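Local coordinates for CSP3 (Bacillus subtilis, PDB 5FIG), which probably stores Cu(I) in the cytosol, binding many copper ions and so protecting the bacterium against copper toxicity, at residues K17-C22 / R43-I48. Numbering follows the deposited sequence.
Sequences KACNHC and RECADI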
ATOM      1  N   LYS B  17      -0.390   9.999 -10.044  1.00 15.45           N
ATOM      2  CA  LYS B  17       0.172   9.925 -11.361  1.00 16.23           C
ATOM      3  C   LYS B  17       1.382  10.849 -11.468  1.00 15.82           C
ATOM      4  O   LYS B  17       2.410  10.497 -11.984  1.00 16.02           O
ATOM      5  CB  LYS B  17      -0.896  10.304 -12.397  1.00 17.35           C
ATOM      6  CG  LYS B  17      -0.416  10.296 -13.819  1.00 19.69           C
ATOM      7  CD  LYS B  17      -1.549  10.639 -14.779  1.00 21.19           C
ATOM      8  CE  LYS B  17      -1.012  10.622 -16.195  1.00 23.51           C
ATOM      9  NZ  LYS B  17      -1.983  11.095 -17.224  1.00 25.25           N
ATOM     10  N   ALA B  18       1.190  12.102 -11.088  1.00 14.91           N
ATOM     11  CA  ALA B  18       2.264  13.092 -11.250  1.00 15.46           C
ATOM     12  C   ALA B  18       3.502  12.784 -10.426  1.00 15.32           C
ATOM     13  O   ALA B  18       4.624  12.916 -10.894  1.00 16.09           O
ATOM     14  CB  ALA B  18       1.732  14.501 -10.909  1.00 15.22           C
ATOM     15  N   CYS B  19       3.281  12.358  -9.190  1.00 14.40           N
ATOM     16  CA  CYS B  19       4.367  11.969  -8.270  1.00 14.72           C
ATOM     17  C   CYS B  19       5.092  10.763  -8.756  1.00 15.14           C
ATOM     18  O   CYS B  19       6.343  10.738  -8.763  1.00 15.93           O
ATOM     19  CB  CYS B  19       3.813  11.681  -6.829  1.00 14.10           C
ATOM     20  SG  CYS B  19       3.372  13.212  -5.951  1.00 14.96           S
ATOM     21  N   ASN B  20       4.346   9.751  -9.220  1.00 14.62           N
ATOM     22  CA  ASN B  20       5.021   8.553  -9.780  1.00 15.65           C
ATOM     23  C   ASN B  20       5.825   8.856 -11.059  1.00 17.15           C
ATOM     24  O   ASN B  20       6.903   8.339 -11.274  1.00 18.13           O
ATOM     25  CB  ASN B  20       4.010   7.428 -10.032  1.00 15.35           C
ATOM     26  CG  ASN B  20       3.562   6.746  -8.767  1.00 14.65           C
ATOM     27  OD1 ASN B  20       4.331   6.663  -7.844  1.00 14.61           O
ATOM     28  ND2 ASN B  20       2.312   6.257  -8.716  1.00 14.21           N
ATOM     29  N   HIS B  21       5.253   9.691 -11.937  1.00 17.49           N
ATOM     30  CA  HIS B  21       5.980  10.147 -13.093  1.00 19.41           C
ATOM     31  C   HIS B  21       7.245  10.928 -12.752  1.00 19.81           C
ATOM     32  O   HIS B  21       8.289  10.729 -13.383  1.00 21.49           O
ATOM     33  CB  HIS B  21       5.049  10.981 -14.020  1.00 20.07           C
ATOM     34  CG  HIS B  21       4.084  10.111 -14.775  1.00 21.10           C
ATOM     35  ND1 HIS B  21       3.014  10.646 -15.462  1.00 22.00           N
ATOM     36  CD2 HIS B  21       3.967   8.756 -14.912  1.00 22.01           C
ATOM     37  CE1 HIS B  21       2.312   9.684 -16.032  1.00 22.39           C
ATOM     38  NE2 HIS B  21       2.869   8.525 -15.724  1.00 22.70           N
ATOM     39  N   CYS B  22       7.136  11.832 -11.806  1.00 18.78           N
ATOM     40  CA  CYS B  22       8.257  12.624 -11.351  1.00 19.48           C
ATOM     41  C   CYS B  22       9.351  11.724 -10.743  1.00 19.89           C
ATOM     42  O   CYS B  22      10.542  11.886 -11.012  1.00 21.18           O
ATOM     43  CB  CYS B  22       7.759  13.675 -10.329  1.00 18.66           C
ATOM     44  SG  CYS B  22       8.954  14.896  -9.769  1.00 20.32           S
ATOM     45  N   ARG B  43       7.703   9.379  -3.545  1.00 16.89           N
ATOM     46  CA  ARG B  43       7.310   8.046  -3.091  1.00 16.86           C
ATOM     47  C   ARG B  43       6.278   8.119  -1.960  1.00 16.42           C
ATOM     48  O   ARG B  43       5.217   7.481  -2.021  1.00 15.19           O
ATOM     49  CB  ARG B  43       8.524   7.231  -2.657  1.00 18.18           C
ATOM     50  CG  ARG B  43       8.171   5.888  -2.064  1.00 18.14           C
ATOM     51  CD  ARG B  43       9.355   5.185  -1.482  1.00 19.84           C
ATOM     52  NE  ARG B  43       9.024   3.853  -1.005  1.00 20.10           N
ATOM     53  CZ  ARG B  43       9.843   3.060  -0.335  1.00 21.73           C
ATOM     54  NH1 ARG B  43      11.098   3.415  -0.086  1.00 23.04           N
ATOM     55  NH2 ARG B  43       9.404   1.879   0.044  1.00 22.19           N
ATOM     56  N   GLU B  44       6.560   8.962  -0.962  1.00 17.47           N
ATOM     57  CA  GLU B  44       5.672   9.084   0.180  1.00 18.36           C
ATOM     58  C   GLU B  44       4.302   9.623  -0.213  1.00 16.36           C
ATOM     59  O   GLU B  44       3.240   9.172   0.284  1.00 15.67           O
ATOM     60  CB  GLU B  44       6.363  10.012   1.253  1.00 20.81           C
ATOM     61  CG  GLU B  44       7.510   9.297   1.903  1.00 24.82           C
ATOM     62  CD  GLU B  44       7.909  10.014   3.177  1.00 27.94           C
ATOM     63  OE1 GLU B  44       7.035  10.611   3.825  1.00 31.85           O
ATOM     64  OE2 GLU B  44       9.119  10.035   3.491  1.00 31.98           O
ATOM     65  N   CYS B  45       4.315  10.614  -1.121  1.00 15.98           N
ATOM     66  CA  CYS B  45       3.077  11.307  -1.499  1.00 15.35           C
ATOM     67  C   CYS B  45       2.197  10.407  -2.378  1.00 14.91           C
ATOM     68  O   CYS B  45       1.008  10.240  -2.095  1.00 14.06           O
ATOM     69  CB  CYS B  45       3.435  12.575  -2.221  1.00 15.96           C
ATOM     70  SG  CYS B  45       1.989  13.580  -2.588  1.00 16.64           S
ATOM     71  N   ALA B  46       2.816   9.719  -3.316  1.00 15.32           N
ATOM     72  CA  ALA B  46       2.056   8.727  -4.136  1.00 15.55           C
ATOM     73  C   ALA B  46       1.415   7.647  -3.266  1.00 15.92           C
ATOM     74  O   ALA B  46       0.237   7.259  -3.444  1.00 15.64           O
ATOM     75  CB  ALA B  46       2.946   8.068  -5.139  1.00 16.39           C
ATOM     76  N   ASP B  47       2.165   7.177  -2.274  1.00 16.74           N
ATOM     77  CA  ASP B  47       1.645   6.146  -1.374  1.00 17.42           C
ATOM     78  C   ASP B  47       0.470   6.624  -0.523  1.00 16.30           C
ATOM     79  O   ASP B  47      -0.541   5.912  -0.343  1.00 15.52           O
ATOM     80  CB  ASP B  47       2.769   5.556  -0.484  1.00 19.68           C
ATOM     81  CG  ASP B  47       3.832   4.763  -1.273  1.00 22.24           C
ATOM     82  OD1 ASP B  47       3.702   4.477  -2.498  1.00 23.84           O
ATOM     83  OD2 ASP B  47       4.809   4.328  -0.621  1.00 25.61           O
ATOM     84  N   ILE B  48       0.584   7.812   0.068  1.00 15.14           N
ATOM     85  CA  ILE B  48      -0.498   8.312   0.906  1.00 14.63           C
ATOM     86  C   ILE B  48      -1.722   8.667   0.081  1.00 13.33           C
ATOM     87  O   ILE B  48      -2.842   8.580   0.582  1.00 12.89           O
ATOM     88  CB  ILE B  48      -0.065   9.500   1.828  1.00 15.26           C
ATOM     89  CG1 ILE B  48      -1.082   9.845   2.917  1.00 15.81           C
ATOM     90  CG2 ILE B  48       0.170  10.791   1.071  1.00 14.93           C
ATOM     91  CD1 ILE B  48      -1.220   8.792   3.994  1.00 17.10           C
TER
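C19 and C45 meet sulfur to sulfur, their SG atoms 3.7 Å apart, a van der Waals contact and no disulfide. C19 points at the other helix, and its sulfur also lies 3.8 Å from CB of C45. The two sulfurs arrive differently: SG of C19 sits beside its own backbone N (chi1 -74°), whereas C45 swings SG opposite its N (chi1 -174°).

The remaining apolar contact is made by A46, whose methyl is small, consistent with the close approach of the backbones, CA of C19 and CA of A46 being 5.7 Å apart. CB of C19 meets CB of A46 at 4.1 Å.

These residues join helix 6-27 to helix 36-57, neighbours in a four-helix bundle; the short segments run nearly antiparallel, at 150°, with axes 8.5 Å apart. C92 and C96 of helix 89-107 pack on C19, and C74 and C77 of helix 63-81 on C45, so the pair belongs to a cysteine-rich core consistent with Cu(I) storage, here without metal.

The polar neighbour is N20, whose amide end reaches over to the A46 methyl, OD1 lying 3.3 Å from CB. That is a close contact without a hydrogen bond; the NH2 end of the amide finds its partner across a subunit boundary, ND2 bonding to OE1 of Q57 in the third subunit. This bond probably sets which way the amide is turned, with OD1 toward the methyl. N20 also packs on R43 of the second subunit, while NH2 of R43 in this chain bonds OD1 of N20 in that subunit.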